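Local atomic coordinates of manganese-dependent ADP-ribose/CDP-alcohol diphosphatase (PDB entry 2NXF), a protein that probably hydrolyses ADP-ribose and CDP-alcohols such as CDP-choline at a dinuclear metal centre, splitting the diphosphate link between the two halves of the substrate. Residues L259-G270 and A278-E288; I225-P233 and A242-R253. One frame throughout, in Å; residues are numbered along the deposited sequence. Where two conformers were deposited one is given.

Interaction 1: residues L259-G270 and A278-E288; sequences LCFIAGHDHDGG and AQHITLEGVIE. With ZN (zinc ion), chain C; ZN (zinc ion), chain B.
Cys260 to Ala263 run parallel to Gln279 to Thr282, their strand axes 4.6 Å apart at closest approach, and after a type I turn at Asp266–Gly269, Gly270 and Thr282 form an antiparallel, hydrogen-bonded pair. On one face of the sheet Ile262 and Ile281 run alongside each other in the same direction, CG1 of Ile262 4.0 Å from CD1 of Ile281. On the other, Phe261 CB rests against ND1 of the His280 ring.

Beyond the strands, a chi1 of -59° sets CG of His267 opposite the carbonyl carbon, bringing ND1 toward Glu288. NE2 binds one zinc ion at 2.2 Å, while ND1 donates to Glu288 OE2 over 2.9 Å, almost straight and in the ring plane. The carboxylate stands at 88° to that ring, OE2 met from above the carboxylate plane. Ile287 CG2 covers one imidazole face, a CH-pi contact 3.7 Å from the centroid. Glu288 OE2 also salt-bridges Arg31; two waters, one bound only weakly by Asp268 OD1, link that atom to Glu288 OE1, and Asp268 OD2 is salt-bridged to Arg29.

Metal, carboxylate and methyl group fix the imidazole's rotation; as a second-shell residue Glu288 would tend to make the ring a stronger zinc ligand.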
loop_
_atom_site.group_PDB
_atom_site.type_symbol
_atom_site.label_atom_id
_atom_site.label_comp_id
_atom_site.label_asym_id
_atom_site.label_seq_id
_atom_site.Cartn_x
_atom_site.Cartn_y
_atom_site.Cartn_z
ATOM N N LEU A 259 3.890 15.576 1.342
ATOM C CA LEU A 259 3.386 15.680 2.702
ATOM C C LEU A 259 3.700 14.383 3.423
ATOM O O LEU A 259 4.348 14.385 4.474
ATOM C CB LEU A 259 1.885 15.984 2.713
ATOM C CG LEU A 259 1.201 16.006 4.088
ATOM C CD1 LEU A 259 1.798 17.056 5.037
ATOM C CD2 LEU A 259 -0.305 16.191 3.897
ATOM N N CYS A 260 3.265 13.267 2.838
ATOM C CA CYS A 260 3.509 11.976 3.474
ATOM C C CYS A 260 3.529 10.858 2.452
ATOM O O CYS A 260 3.003 10.994 1.336
ATOM C CB CYS A 260 2.456 11.707 4.541
ATOM S SG CYS A 260 0.756 11.716 3.922
ATOM N N PHE A 261 4.149 9.755 2.857
ATOM C CA PHE A 261 4.229 8.557 2.065
ATOM C C PHE A 261 3.634 7.463 2.938
ATOM O O PHE A 261 4.132 7.202 4.033
ATOM C CB PHE A 261 5.692 8.266 1.744
ATOM C CG PHE A 261 5.876 7.130 0.784
ATOM C CD1 PHE A 261 6.058 7.376 -0.579
ATOM C CD2 PHE A 261 5.826 5.813 1.241
ATOM C CE1 PHE A 261 6.216 6.298 -1.485
ATOM C CE2 PHE A 261 5.993 4.737 0.355
ATOM C CZ PHE A 261 6.176 4.983 -1.011
ATOM N N ILE A 262 2.537 6.877 2.476
ATOM C CA ILE A 262 1.751 5.948 3.314
ATOM C C ILE A 262 1.780 4.577 2.671
ATOM O O ILE A 262 1.515 4.436 1.466
ATOM C CB ILE A 262 0.279 6.458 3.471
ATOM C CG1 ILE A 262 0.265 7.802 4.218
ATOM C CG2 ILE A 262 -0.574 5.456 4.240
ATOM C CD1 ILE A 262 -1.091 8.539 4.171
ATOM N N ALA A 263 2.133 3.566 3.464
ATOM C CA ALA A 263 2.271 2.219 2.932
ATOM C C ALA A 263 1.662 1.190 3.873
ATOM O O ALA A 263 1.329 1.514 5.009
ATOM C CB ALA A 263 3.755 1.901 2.695
ATOM N N GLY A 264 1.520 -0.042 3.388
ATOM C CA GLY A 264 1.094 -1.171 4.230
ATOM C C GLY A 264 2.254 -2.155 4.228
ATOM O O GLY A 264 3.429 -1.763 4.391
ATOM N N HIS A 265 1.922 -3.437 4.050
ATOM C CA HIS A 265 2.892 -4.541 3.857
ATOM C C HIS A 265 3.577 -4.995 5.129
ATOM O O HIS A 265 3.564 -6.190 5.434
ATOM C CB HIS A 265 3.915 -4.230 2.740
ATOM C CG HIS A 265 4.705 -5.419 2.255
ATOM N ND1 HIS A 265 4.122 -6.525 1.666
ATOM C CD2 HIS A 265 6.043 -5.619 2.182
ATOM C CE1 HIS A 265 5.066 -7.364 1.269
ATOM N NE2 HIS A 265 6.247 -6.844 1.580
ATOM N N ASP A 266 4.198 -4.073 5.867
ATOM C CA ASP A 266 4.791 -4.448 7.155
ATOM C C ASP A 266 3.672 -4.382 8.188
ATOM O O ASP A 266 3.310 -3.288 8.649
ATOM C CB ASP A 266 5.934 -3.483 7.525
ATOM C CG ASP A 266 6.599 -3.821 8.837
ATOM O OD1 ASP A 266 6.116 -4.718 9.568
ATOM O OD2 ASP A 266 7.650 -3.204 9.138
ATOM N N HIS A 267 3.128 -5.548 8.552
ATOM C CA HIS A 267 1.917 -5.591 9.397
ATOM C C HIS A 267 2.154 -5.038 10.798
ATOM O O HIS A 267 1.204 -4.713 11.487
ATOM C CB HIS A 267 1.386 -7.025 9.518
ATOM C CG HIS A 267 1.037 -7.649 8.199
ATOM N ND1 HIS A 267 1.030 -9.015 8.005
ATOM C CD2 HIS A 267 0.674 -7.094 7.015
ATOM C CE1 HIS A 267 0.687 -9.274 6.751
ATOM N NE2 HIS A 267 0.466 -8.127 6.128
ATOM N N ASP A 268 3.422 -4.969 11.223
ATOM C CA ASP A 268 3.783 -4.386 12.518
ATOM C C ASP A 268 3.646 -2.862 12.531
ATOM O O ASP A 268 3.578 -2.254 13.616
ATOM C CB ASP A 268 5.229 -4.732 12.861
ATOM C CG ASP A 268 5.395 -6.152 13.399
ATOM O OD1 ASP A 268 4.394 -6.890 13.558
ATOM O OD2 ASP A 268 6.552 -6.512 13.706
ATOM N N GLY A 269 3.637 -2.255 11.345
ATOM C CA GLY A 269 3.571 -0.792 11.207
ATOM C C GLY A 269 4.882 -0.093 11.558
ATOM O O GLY A 269 5.831 -0.706 12.067
ATOM N N GLY A 270 4.929 1.204 11.290
ATOM C CA GLY A 270 6.099 2.008 11.612
ATOM C C GLY A 270 5.810 3.427 11.177
ATOM O O GLY A 270 4.831 3.681 10.466
ATOM N N ALA A 278 9.295 15.229 5.270
ATOM C CA ALA A 278 8.230 14.343 4.802
ATOM C C ALA A 278 7.980 13.252 5.832
ATOM O O ALA A 278 8.911 12.697 6.395
ATOM C CB ALA A 278 8.584 13.733 3.476
ATOM N N GLN A 279 6.711 12.964 6.075
ATOM C CA GLN A 279 6.331 11.936 7.027
ATOM C C GLN A 279 6.136 10.610 6.305
ATOM O O GLN A 279 5.433 10.559 5.299
ATOM C CB GLN A 279 5.029 12.364 7.701
ATOM C CG GLN A 279 4.413 11.344 8.595
ATOM C CD GLN A 279 5.054 11.341 9.956
ATOM O OE1 GLN A 279 5.106 12.382 10.628
ATOM N NE2 GLN A 279 5.543 10.171 10.388
ATOM N N HIS A 280 6.745 9.544 6.823
ATOM C CA HIS A 280 6.467 8.189 6.335
ATOM C C HIS A 280 5.610 7.469 7.343
ATOM O O HIS A 280 5.898 7.507 8.548
ATOM C CB HIS A 280 7.774 7.442 6.066
ATOM C CG HIS A 280 8.530 8.026 4.913
ATOM N ND1 HIS A 280 8.523 7.452 3.665
ATOM C CD2 HIS A 280 9.219 9.189 4.794
ATOM C CE1 HIS A 280 9.208 8.215 2.829
ATOM N NE2 HIS A 280 9.651 9.272 3.492
ATOM N N ILE A 281 4.536 6.857 6.849
ATOM C CA ILE A 281 3.615 6.125 7.709
ATOM C C ILE A 281 3.422 4.731 7.126
ATOM O O ILE A 281 3.051 4.580 5.957
ATOM C CB ILE A 281 2.229 6.815 7.792
ATOM C CG1 ILE A 281 2.375 8.278 8.234
ATOM C CG2 ILE A 281 1.277 6.043 8.733
ATOM C CD1 ILE A 281 1.123 9.118 7.948
ATOM N N THR A 282 3.695 3.711 7.933
ATOM C CA THR A 282 3.406 2.339 7.538
ATOM C C THR A 282 2.294 1.833 8.446
ATOM O O THR A 282 2.487 1.700 9.641
ATOM C CB THR A 282 4.658 1.438 7.644
ATOM O OG1 THR A 282 5.722 2.023 6.883
ATOM C CG2 THR A 282 4.367 -0.005 7.110
ATOM N N LEU A 283 1.123 1.603 7.863
ATOM C CA LEU A 283 -0.043 1.227 8.643
ATOM C C LEU A 283 0.033 -0.200 9.144
ATOM O O LEU A 283 0.374 -1.122 8.387
ATOM C CB LEU A 283 -1.308 1.380 7.793
ATOM C CG LEU A 283 -1.713 2.805 7.438
ATOM C CD1 LEU A 283 -2.829 2.746 6.400
ATOM C CD2 LEU A 283 -2.167 3.563 8.707
ATOM N N GLU A 284 -0.264 -0.367 10.434
ATOM C CA GLU A 284 -0.416 -1.693 11.045
ATOM C C GLU A 284 -1.449 -2.503 10.277
ATOM O O GLU A 284 -2.451 -1.945 9.814
ATOM C CB GLU A 284 -0.855 -1.533 12.509
ATOM C CG GLU A 284 0.260 -0.993 13.443
ATOM C CD GLU A 284 0.518 0.525 13.367
ATOM O OE1 GLU A 284 -0.205 1.281 12.689
ATOM O OE2 GLU A 284 1.483 0.987 14.017
ATOM N N GLY A 285 -1.215 -3.816 10.152
ATOM C CA GLY A 285 -2.055 -4.627 9.261
ATOM C C GLY A 285 -3.226 -5.261 9.986
ATOM O O GLY A 285 -3.082 -5.824 11.085
ATOM N N VAL A 286 -4.388 -5.185 9.354
ATOM C CA VAL A 286 -5.607 -5.773 9.909
ATOM C C VAL A 286 -5.460 -7.274 10.125
ATOM O O VAL A 286 -5.919 -7.826 11.150
ATOM C CB VAL A 286 -6.808 -5.500 8.955
ATOM C CG1 VAL A 286 -8.007 -6.399 9.291
ATOM C CG2 VAL A 286 -7.206 -4.018 9.008
ATOM N N ILE A 287 -4.806 -7.942 9.179
ATOM C CA ILE A 287 -4.702 -9.411 9.266
ATOM C C ILE A 287 -4.035 -9.915 10.546
ATOM O O ILE A 287 -4.384 -10.977 11.038
ATOM C CB ILE A 287 -4.046 -10.012 8.011
ATOM C CG1 ILE A 287 -4.102 -11.550 8.014
ATOM C CG2 ILE A 287 -2.603 -9.510 7.831
ATOM C CD1 ILE A 287 -5.529 -12.119 7.992
ATOM N N GLU A 288 -3.077 -9.155 11.094
ATOM C CA GLU A 288 -2.405 -9.631 12.315
ATOM C C GLU A 288 -2.994 -9.017 13.584
ATOM O O GLU A 288 -2.405 -9.126 14.656
ATOM C CB GLU A 288 -0.895 -9.426 12.219
ATOM C CG GLU A 288 -0.297 -10.433 11.221
ATOM C CD GLU A 288 1.185 -10.279 10.979
ATOM O OE1 GLU A 288 1.846 -9.526 11.714
ATOM O OE2 GLU A 288 1.678 -10.945 10.036
HETATM ZN ZN ZN C . 2.056 -7.362 1.419
HETATM ZN ZN ZN B . 0.029 -8.158 3.924
HETATM O O HOH W 1 2.049 -7.538 3.562
HETATM O O HOH W 2 1.714 -7.472 13.443
HETATM O O HOH W 3 4.495 -8.905 11.030
HETATM O O HOH W 4 2.916 -0.518 15.602
#

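Interaction 2: residues I225-P233 and A242-R253; sequences IFSHLPVHP and AWNHEAVLSVLR. With ZN (zinc ion), chain C.
Val231 is the knot of this contact, inserted against the first turns of helix 245-253. Its CG1 lies 3.9 Å from CB of Val248, the two side chains crossing at about a right angle, while the Val231 and Leu249 side chains run antiparallel past one another, CG2 reaching Leu249 CD2 at 3.8 Å. The closest carbon pair is at the strand, where Ile225 CD1 meets Leu252 CD2 at 3.5 Å, tighter than ordinary van der Waals contact. One backbone bond, Ala242 N to Pro230 O, and one from a side chain, His245 ND1 to Val231 O at 3.0 Å and bent to 138°, join the segments. With chi1 at 70°, CG of His245 sits between its backbone N and carbonyl carbon, which turns the imidazole back toward that oxygen. An alanine at His245 is likely to leave Val231 O without this donor and open a gap beside Pro233, whose CG packs on CE1.

The strand, the loop and the helix begin a beta-alpha-beta crossover that continues into strand 258-263, and segment 225-233 also carries His228, whose NE2 binds a zinc ion at 2.2 Å.

Toward solvent the packing thins. The His232 ring stands at 86° to the guanidinium of the exposed Arg253, with NE2 and NH2 3.7 Å apart, and both groups turn to Asp274. Arg253 NH1 also makes a weakly hydrogen-bonded salt bridge with Glu246 OE1.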
loop_
_atom_site.group_PDB
_atom_site.type_symbol
_atom_site.label_atom_id
_atom_site.label_comp_id
_atom_site.label_asym_id
_atom_site.label_seq_id
_atom_site.Cartn_x
_atom_site.Cartn_y
_atom_site.Cartn_z
ATOM N N ILE A 225 1.198 10.285 -0.936
ATOM C CA ILE A 225 1.609 9.203 -1.831
ATOM C C ILE A 225 1.333 7.885 -1.145
ATOM O O ILE A 225 1.645 7.735 0.048
ATOM C CB ILE A 225 3.100 9.345 -2.171
ATOM C CG1 ILE A 225 3.344 10.719 -2.830
ATOM C CG2 ILE A 225 3.579 8.218 -3.124
ATOM C CD1 ILE A 225 4.810 11.060 -2.924
ATOM N N PHE A 226 0.747 6.947 -1.887
ATOM C CA PHE A 226 0.303 5.674 -1.320
ATOM C C PHE A 226 0.966 4.555 -2.102
ATOM O O PHE A 226 1.006 4.598 -3.337
ATOM C CB PHE A 226 -1.215 5.530 -1.448
ATOM C CG PHE A 226 -1.987 6.602 -0.724
ATOM C CD1 PHE A 226 -2.393 6.424 0.586
ATOM C CD2 PHE A 226 -2.289 7.818 -1.366
ATOM C CE1 PHE A 226 -3.117 7.430 1.250
ATOM C CE2 PHE A 226 -3.003 8.818 -0.693
ATOM C CZ PHE A 226 -3.413 8.621 0.606
ATOM N N SER A 227 1.492 3.563 -1.390
ATOM C CA SER A 227 2.208 2.452 -2.031
ATOM C C SER A 227 1.993 1.209 -1.174
ATOM O O SER A 227 1.924 1.331 0.043
ATOM C CB SER A 227 3.696 2.809 -2.077
ATOM O OG SER A 227 4.520 1.680 -2.376
ATOM N N HIS A 228 1.922 0.007 -1.762
ATOM C CA HIS A 228 1.795 -1.134 -0.847
ATOM C C HIS A 228 3.070 -1.213 0.004
ATOM O O HIS A 228 3.004 -1.492 1.213
ATOM C CB HIS A 228 1.614 -2.464 -1.579
ATOM C CG HIS A 228 1.372 -3.600 -0.650
ATOM N ND1 HIS A 228 0.287 -3.634 0.205
ATOM C CD2 HIS A 228 2.089 -4.722 -0.411
ATOM C CE1 HIS A 228 0.337 -4.752 0.917
ATOM N NE2 HIS A 228 1.421 -5.426 0.564
ATOM N N LEU A 229 4.211 -0.965 -0.631
ATOM C CA LEU A 229 5.508 -1.116 0.026
ATOM C C LEU A 229 6.064 0.187 0.578
ATOM O O LEU A 229 6.050 1.229 -0.106
ATOM C CB LEU A 229 6.559 -1.670 -0.965
ATOM C CG LEU A 229 6.282 -3.072 -1.527
ATOM C CD1 LEU A 229 7.407 -3.479 -2.514
ATOM C CD2 LEU A 229 6.125 -4.080 -0.429
ATOM N N PRO A 230 6.595 0.132 1.808
ATOM C CA PRO A 230 7.319 1.281 2.376
ATOM C C PRO A 230 8.669 1.485 1.680
ATOM O O PRO A 230 9.213 0.549 1.064
ATOM C CB PRO A 230 7.532 0.877 3.841
ATOM C CG PRO A 230 7.533 -0.618 3.834
ATOM C CD PRO A 230 6.515 -0.992 2.760
ATOM N N VAL A 231 9.192 2.706 1.784
ATOM C CA VAL A 231 10.490 3.022 1.171
ATOM C C VAL A 231 11.513 3.609 2.146
ATOM O O VAL A 231 12.697 3.685 1.821
ATOM C CB VAL A 231 10.351 3.947 -0.069
ATOM C CG1 VAL A 231 9.497 3.278 -1.185
ATOM C CG2 VAL A 231 9.771 5.334 0.344
ATOM N N HIS A 232 11.091 4.007 3.347
ATOM C CA HIS A 232 12.067 4.590 4.288
ATOM C C HIS A 232 12.442 3.563 5.359
ATOM O O HIS A 232 11.571 3.063 6.061
ATOM C CB HIS A 232 11.527 5.869 4.936
ATOM C CG HIS A 232 12.608 6.754 5.476
ATOM N ND1 HIS A 232 13.555 6.306 6.376
ATOM C CD2 HIS A 232 12.903 8.051 5.230
ATOM C CE1 HIS A 232 14.387 7.295 6.658
ATOM N NE2 HIS A 232 14.014 8.365 5.975
ATOM N N PRO A 233 13.747 3.237 5.476
ATOM C CA PRO A 233 14.173 2.261 6.475
ATOM C C PRO A 233 13.765 2.559 7.929
ATOM O O PRO A 233 13.722 1.631 8.743
ATOM C CB PRO A 233 15.710 2.264 6.344
ATOM C CG PRO A 233 15.968 2.729 4.980
ATOM C CD PRO A 233 14.884 3.721 4.662
ATOM N N ALA A 242 10.655 -1.666 -0.533
ATOM C CA ALA A 242 10.770 -1.773 -2.000
ATOM C C ALA A 242 12.197 -2.039 -2.442
ATOM O O ALA A 242 13.162 -1.552 -1.842
ATOM C CB ALA A 242 10.271 -0.513 -2.689
ATOM N N TRP A 243 12.334 -2.815 -3.510
ATOM C CA TRP A 243 13.665 -3.120 -4.040
ATOM C C TRP A 243 14.547 -1.885 -4.273
ATOM O O TRP A 243 15.722 -1.862 -3.872
ATOM C CB TRP A 243 13.561 -3.898 -5.356
ATOM C CG TRP A 243 13.021 -5.301 -5.235
ATOM C CD1 TRP A 243 12.831 -6.047 -4.096
ATOM C CD2 TRP A 243 12.636 -6.136 -6.329
ATOM N NE1 TRP A 243 12.330 -7.295 -4.425
ATOM C CE2 TRP A 243 12.181 -7.361 -5.791
ATOM C CE3 TRP A 243 12.609 -5.949 -7.722
ATOM C CZ2 TRP A 243 11.736 -8.430 -6.605
ATOM C CZ3 TRP A 243 12.148 -6.996 -8.525
ATOM C CH2 TRP A 243 11.723 -8.219 -7.966
ATOM N N ASN A 244 13.969 -0.869 -4.911
ATOM C CA ASN A 244 14.713 0.355 -5.189
ATOM C C ASN A 244 14.201 1.495 -4.325
ATOM O O ASN A 244 13.991 2.600 -4.804
ATOM C CB ASN A 244 14.728 0.700 -6.699
ATOM C CG ASN A 244 13.336 0.933 -7.272
ATOM O OD1 ASN A 244 12.340 0.440 -6.754
ATOM N ND2 ASN A 244 13.278 1.684 -8.376
ATOM N N HIS A 245 14.050 1.218 -3.030
ATOM C CA HIS A 245 13.486 2.213 -2.108
ATOM C C HIS A 245 14.295 3.524 -2.128
ATOM O O HIS A 245 13.713 4.603 -2.031
ATOM C CB HIS A 245 13.378 1.645 -0.679
ATOM C CG HIS A 245 14.705 1.445 -0.005
ATOM N ND1 HIS A 245 15.188 2.286 0.977
ATOM C CD2 HIS A 245 15.665 0.512 -0.201
ATOM C CE1 HIS A 245 16.381 1.871 1.365
ATOM N NE2 HIS A 245 16.696 0.798 0.664
ATOM N N GLU A 246 15.617 3.437 -2.264
ATOM C CA GLU A 246 16.455 4.636 -2.217
ATOM C C GLU A 246 16.189 5.545 -3.429
ATOM O O GLU A 246 16.264 6.778 -3.322
ATOM C CB GLU A 246 17.933 4.253 -2.104
ATOM C CG GLU A 246 18.849 5.378 -1.663
ATOM C CD GLU A 246 18.545 5.906 -0.253
ATOM O OE1 GLU A 246 18.585 7.139 -0.065
ATOM O OE2 GLU A 246 18.273 5.107 0.663
ATOM N N ALA A 247 15.853 4.933 -4.563
ATOM C CA ALA A 247 15.500 5.693 -5.770
ATOM C C ALA A 247 14.241 6.516 -5.525
ATOM O O ALA A 247 14.140 7.666 -5.973
ATOM C CB ALA A 247 15.312 4.751 -6.962
ATOM N N VAL A 248 13.305 5.940 -4.773
ATOM C CA VAL A 248 12.073 6.658 -4.401
ATOM C C VAL A 248 12.397 7.803 -3.448
ATOM O O VAL A 248 11.928 8.931 -3.645
ATOM C CB VAL A 248 11.017 5.737 -3.776
ATOM C CG1 VAL A 248 9.710 6.524 -3.521
ATOM C CG2 VAL A 248 10.705 4.580 -4.719
ATOM N N LEU A 249 13.198 7.514 -2.422
ATOM C CA LEU A 249 13.583 8.558 -1.452
ATOM C C LEU A 249 14.258 9.724 -2.151
ATOM O O LEU A 249 14.006 10.880 -1.818
ATOM C CB LEU A 249 14.493 8.003 -0.355
ATOM C CG LEU A 249 13.826 6.967 0.551
ATOM C CD1 LEU A 249 14.865 6.336 1.464
ATOM C CD2 LEU A 249 12.686 7.617 1.351
ATOM N N SER A 250 15.118 9.434 -3.128
ATOM C CA SER A 250 15.810 10.491 -3.858
ATOM C C SER A 250 14.831 11.433 -4.554
ATOM O O SER A 250 15.041 12.652 -4.559
ATOM C CB SER A 250 16.777 9.889 -4.875
ATOM O OG SER A 250 17.902 9.343 -4.217
ATOM N N VAL A 251 13.772 10.862 -5.140
ATOM C CA VAL A 251 12.709 11.659 -5.768
ATOM C C VAL A 251 11.956 12.488 -4.711
ATOM O O VAL A 251 11.834 13.707 -4.858
ATOM C CB VAL A 251 11.723 10.784 -6.580
ATOM C CG1 VAL A 251 10.516 11.613 -7.066
ATOM C CG2 VAL A 251 12.449 10.154 -7.777
ATOM N N LEU A 252 11.526 11.846 -3.631
ATOM C CA LEU A 252 10.736 12.541 -2.604
ATOM C C LEU A 252 11.491 13.712 -2.002
ATOM O O LEU A 252 10.908 14.781 -1.773
ATOM C CB LEU A 252 10.327 11.585 -1.491
ATOM C CG LEU A 252 9.534 10.345 -1.905
ATOM C CD1 LEU A 252 9.220 9.506 -0.664
ATOM C CD2 LEU A 252 8.264 10.723 -2.694
ATOM N N ARG A 253 12.784 13.506 -1.746
ATOM C CA ARG A 253 13.625 14.527 -1.099
ATOM C C ARG A 253 13.859 15.769 -1.969
ATOM O O ARG A 253 14.267 16.820 -1.462
ATOM C CB ARG A 253 14.954 13.919 -0.656
ATOM C CG ARG A 253 14.768 12.919 0.485
ATOM C CD ARG A 253 16.033 12.128 0.771
ATOM N NE ARG A 253 15.866 11.300 1.969
ATOM C CZ ARG A 253 16.549 10.181 2.210
ATOM N NH1 ARG A 253 17.433 9.736 1.326
ATOM N NH2 ARG A 253 16.342 9.510 3.336
HETATM ZN ZN ZN C . 2.056 -7.362 1.419
HETATM O O HOH W 1 2.049 -7.538 3.562
#

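Interaction 2 closes along the chain before interaction 1 opens, and the two centres lie 12 Å apart. They meet in the seven-stranded mixed sheet, where strand 222-227 of interaction 2 neighbours strand 258-263 of interaction 1, which in turn pairs with 279-282. Helix 245-253 links the first two strands and packs on this sheet, with Leu249 and Leu252 touching His280. The general principle is that a metallophosphoesterase mounts its metal ligands on loops beyond strand ends: His228 from 225-233 and His265 from 259-270 share one zinc ion with Asn96, while His267 binds the second with Asp13 and Gln15. Asp60 and a water bridge the metals, so the two contacts converge on one dinuclear site.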